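Local coordinates for protein tryptophan synthase alpha chain (PDB 2EKC) that probably catalyses the aldol cleavage of indoleglycerol phosphate to indole and glyceraldehyde 3-phosphate, as the alpha subunit of tryptophan synthase, at residues 1-5 with 171-175; 167-172 with 204-208. All coordinates share one frame. Residues are numbered along the deposited sequence.

Contact 1 (1-5 with 171-175); sequences MGRIS and DEMTY
An irregular N-terminal loop enters a helix at R3, with G2 as N-cap, facing buried E172 in the loop before strand 174-177; the S5 and E172 CA atoms are closest (5.8 Å). M1 N lies 3.1 Å from E172 OE2, a salt bridge, though this crowded N is less surely placed. Glycine suits G2 (phi/psi -77/-141), where a CB would press on M1 SD (3.2 Å). R3 turns away, its NE bonded to P93 O and NH1 to D124. Water 1 accepts from I4 N (3.0 Å) and donates to E172 OE1 (2.7 Å), which also accepts from S149 OG; branched I4 packs CG2 on M173 SD (3.7 Å). S5 N donates to E172 OE2 (2.9 Å, 156°), and water 2 joins S5 OG (2.8 Å) to E172 O (2.9 Å). An m,t glutamate thus brings its charge, favourably for the helix dipole, to the first amides of helix 3-14, S5 N directly and I4 N through water, at the N-terminal end of a TIM-barrel strand.

Contact 2 (167-172 with 204-208); sequences CEAADE and LCDKP
A disulfide and a lysine-to-carbonyl hydrogen bond join two helix exits on the N-terminal side of adjacent TIM-barrel strands: the end of helix 160-169 with the loop before strand 174-177, and the loop between helix 192-204 and strand 209-212. C167, still helical, and C205, the first residue to leave helical angles after its own helix, have CA atoms 5.8 Å apart and point toward each other. Both take chi1 t, which brings the two SG atoms together; the SG–SG bond is 2.0 Å with chi3 of 86°, close to the relaxed value. Beyond them E172 and K207 have CA atoms 6.2 Å apart. K207 (m,t,t,p) runs its long chain back along the loop, its CD 3.8 Å from A170 CB and its CE 2.9 Å from A170 O; small A170 leaves room for it. Its NZ donates to C167 O at 2.7 Å, a carbonyl that also accepts a weak bond from A170 N (3.3 Å). P208 CG lies 3.0 Å from E172 O. The covalent bond thus holds the end of helix 160-169 to the loop after helix 192-204, with the lysine ammonium alongside, favourable at the negative end of the helix dipole.

How the contacts relate
From the N terminus, contact 1 closes the longer loop: it brings residues 1-5 to 171-175 across 165 intervening residues, setting the start of helix 3-14 beside the entrance to strand 174-177. Contact 2 starts where that loop ends, sharing D171 and E172, and runs on through strand 174-177 and helix 192-204 to 204-208, so the two loops overlap at that end only and neither encloses the other. The contact centres are about 8 Å apart. They also meet directly, T174 N lying 3.0 Å from P208 O, probably hydrogen-bonded, where strands 174-177 and 209-212 begin side by side. Together they tie the N-terminal helix and two successive helix-to-strand connections into one end of the barrel.

Contact 1 (1-5 with 171-175)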
# COMPACT_ATOMS: atom_id res chain seq x y z
N MET A 1 -5.77 14.76 -5.78
CA MET A 1 -4.83 15.75 -5.21
C MET A 1 -3.39 15.54 -5.71
O MET A 1 -3.07 15.89 -6.85
CB MET A 1 -4.89 15.69 -3.67
CG MET A 1 -4.17 16.82 -2.94
SD MET A 1 -2.43 16.50 -2.58
CE MET A 1 -1.62 17.84 -3.48
N GLY A 2 -2.56 14.94 -4.87
CA GLY A 2 -1.16 14.72 -5.23
C GLY A 2 -0.83 13.60 -6.19
O GLY A 2 -1.54 13.35 -7.16
N ARG A 3 0.28 12.93 -5.91
CA ARG A 3 0.77 11.84 -6.76
C ARG A 3 -0.23 10.72 -6.97
O ARG A 3 -0.24 10.10 -8.03
CB ARG A 3 2.07 11.26 -6.19
CG ARG A 3 3.26 12.21 -6.18
CD ARG A 3 4.56 11.43 -5.97
NE ARG A 3 5.75 12.28 -6.03
CZ ARG A 3 6.18 13.03 -5.02
NH1 ARG A 3 5.53 13.05 -3.87
NH2 ARG A 3 7.27 13.78 -5.17
N ILE A 4 -1.05 10.43 -5.97
CA ILE A 4 -2.03 9.36 -6.09
C ILE A 4 -3.06 9.69 -7.16
O ILE A 4 -3.29 8.91 -8.08
CB ILE A 4 -2.75 9.10 -4.75
CG1 ILE A 4 -1.74 8.61 -3.71
CG2 ILE A 4 -3.85 8.07 -4.95
CD1 ILE A 4 -2.32 8.41 -2.33
N SER A 5 -3.69 10.86 -7.05
CA SER A 5 -4.67 11.27 -8.03
C SER A 5 -4.05 11.39 -9.42
O SER A 5 -4.64 10.94 -10.40
CB SER A 5 -5.30 12.60 -7.64
OG SER A 5 -6.22 12.40 -6.58
N ASP A 171 -8.94 10.77 0.77
CA ASP A 171 -8.51 11.97 0.07
C ASP A 171 -8.41 11.69 -1.43
O ASP A 171 -8.84 12.50 -2.25
CB ASP A 171 -7.14 12.45 0.57
CG ASP A 171 -7.19 13.01 1.98
OD1 ASP A 171 -8.03 13.89 2.24
OD2 ASP A 171 -6.38 12.57 2.82
N GLU A 172 -7.84 10.54 -1.78
CA GLU A 172 -7.66 10.19 -3.18
C GLU A 172 -7.96 8.74 -3.56
O GLU A 172 -8.21 8.44 -4.72
CB GLU A 172 -6.22 10.51 -3.59
CG GLU A 172 -5.83 11.97 -3.46
CD GLU A 172 -4.33 12.17 -3.59
OE1 GLU A 172 -3.61 11.94 -2.58
OE2 GLU A 172 -3.88 12.53 -4.69
N MET A 173 -7.92 7.84 -2.58
CA MET A 173 -8.18 6.44 -2.88
C MET A 173 -8.58 5.64 -1.65
O MET A 173 -8.40 6.09 -0.51
CB MET A 173 -6.93 5.80 -3.49
CG MET A 173 -5.75 5.74 -2.52
SD MET A 173 -4.33 4.89 -3.20
CE MET A 173 -4.89 3.21 -3.15
N THR A 174 -9.10 4.44 -1.89
CA THR A 174 -9.53 3.55 -0.82
C THR A 174 -8.94 2.16 -1.04
O THR A 174 -8.57 1.80 -2.16
CB THR A 174 -11.07 3.42 -0.77
OG1 THR A 174 -11.54 2.83 -1.98
CG2 THR A 174 -11.72 4.78 -0.58
N TYR A 175 -8.88 1.39 0.03
CA TYR A 175 -8.35 0.03 -0.03
C TYR A 175 -9.33 -0.95 0.62
O TYR A 175 -9.71 -0.77 1.78
CB TYR A 175 -7.00 -0.06 0.69
CG TYR A 175 -6.51 -1.49 0.82
CD1 TYR A 175 -6.16 -2.23 -0.31
CD2 TYR A 175 -6.47 -2.13 2.06
CE1 TYR A 175 -5.78 -3.57 -0.22
CE2 TYR A 175 -6.09 -3.48 2.16
CZ TYR A 175 -5.75 -4.19 1.02
OH TYR A 175 -5.41 -5.53 1.11
O HOH W 1 -1.02 11.60 -3.21
O HOH W 2 -8.12 10.37 -6.83

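Contact 2 (167-172 with 204-208)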
# COMPACT_ATOMS: atom_id res chain seq x y z
N CYS A 167 -15.75 6.86 1.85
CA CYS A 167 -15.58 7.79 0.73
C CYS A 167 -15.23 9.21 1.20
O CYS A 167 -14.32 9.84 0.67
CB CYS A 167 -16.86 7.83 -0.10
SG CYS A 167 -16.67 8.55 -1.77
N GLU A 168 -15.96 9.70 2.19
CA GLU A 168 -15.70 11.05 2.69
C GLU A 168 -14.38 11.11 3.46
O GLU A 168 -13.80 12.19 3.62
CB GLU A 168 -16.85 11.52 3.58
CG GLU A 168 -17.14 10.64 4.78
CD GLU A 168 -18.27 11.19 5.63
OE1 GLU A 168 -19.41 11.28 5.13
OE2 GLU A 168 -18.01 11.53 6.81
N ALA A 169 -13.89 9.96 3.91
CA ALA A 169 -12.64 9.92 4.65
C ALA A 169 -11.42 9.82 3.73
O ALA A 169 -10.32 10.20 4.11
CB ALA A 169 -12.65 8.74 5.62
N ALA A 170 -11.63 9.30 2.53
CA ALA A 170 -10.54 9.15 1.57
C ALA A 170 -10.22 10.44 0.83
O ALA A 170 -11.11 11.13 0.34
CB ALA A 170 -10.89 8.05 0.56
N ASP A 171 -8.94 10.77 0.77
CA ASP A 171 -8.51 11.97 0.07
C ASP A 171 -8.41 11.69 -1.43
O ASP A 171 -8.84 12.50 -2.25
CB ASP A 171 -7.14 12.45 0.57
CG ASP A 171 -7.19 13.01 1.98
OD1 ASP A 171 -8.03 13.89 2.24
OD2 ASP A 171 -6.38 12.57 2.82
N GLU A 172 -7.84 10.54 -1.78
CA GLU A 172 -7.66 10.19 -3.18
C GLU A 172 -7.96 8.74 -3.56
O GLU A 172 -8.21 8.44 -4.72
CB GLU A 172 -6.22 10.51 -3.59
CG GLU A 172 -5.83 11.97 -3.46
CD GLU A 172 -4.33 12.17 -3.59
OE1 GLU A 172 -3.61 11.94 -2.58
OE2 GLU A 172 -3.88 12.53 -4.69
N LEU A 204 -21.88 4.76 -4.56
CA LEU A 204 -21.73 5.80 -3.56
C LEU A 204 -20.43 6.58 -3.59
O LEU A 204 -20.31 7.61 -2.92
CB LEU A 204 -21.88 5.18 -2.17
CG LEU A 204 -23.23 4.52 -1.85
CD1 LEU A 204 -23.08 3.58 -0.67
CD2 LEU A 204 -24.26 5.60 -1.57
N CYS A 205 -19.45 6.11 -4.35
CA CYS A 205 -18.16 6.77 -4.37
C CYS A 205 -17.48 6.81 -5.73
O CYS A 205 -17.51 5.83 -6.47
CB CYS A 205 -17.25 6.07 -3.37
SG CYS A 205 -15.81 7.03 -2.83
N ASP A 206 -16.85 7.94 -6.04
CA ASP A 206 -16.15 8.09 -7.31
C ASP A 206 -14.63 7.96 -7.17
O ASP A 206 -13.91 7.96 -8.18
CB ASP A 206 -16.49 9.45 -7.92
CG ASP A 206 -17.93 9.53 -8.38
OD1 ASP A 206 -18.34 8.67 -9.19
OD2 ASP A 206 -18.65 10.46 -7.94
N LYS A 207 -14.14 7.83 -5.95
CA LYS A 207 -12.70 7.72 -5.73
C LYS A 207 -12.19 6.32 -6.08
O LYS A 207 -12.86 5.32 -5.81
CB LYS A 207 -12.35 8.06 -4.28
CG LYS A 207 -12.87 9.42 -3.84
CD LYS A 207 -12.18 9.88 -2.56
CE LYS A 207 -12.65 11.27 -2.15
NZ LYS A 207 -14.03 11.26 -1.60
N PRO A 208 -11.00 6.23 -6.69
CA PRO A 208 -10.44 4.92 -7.05
C PRO A 208 -10.34 3.96 -5.87
O PRO A 208 -10.17 4.38 -4.72
CB PRO A 208 -9.08 5.27 -7.65
CG PRO A 208 -8.74 6.59 -7.02
CD PRO A 208 -10.06 7.31 -7.03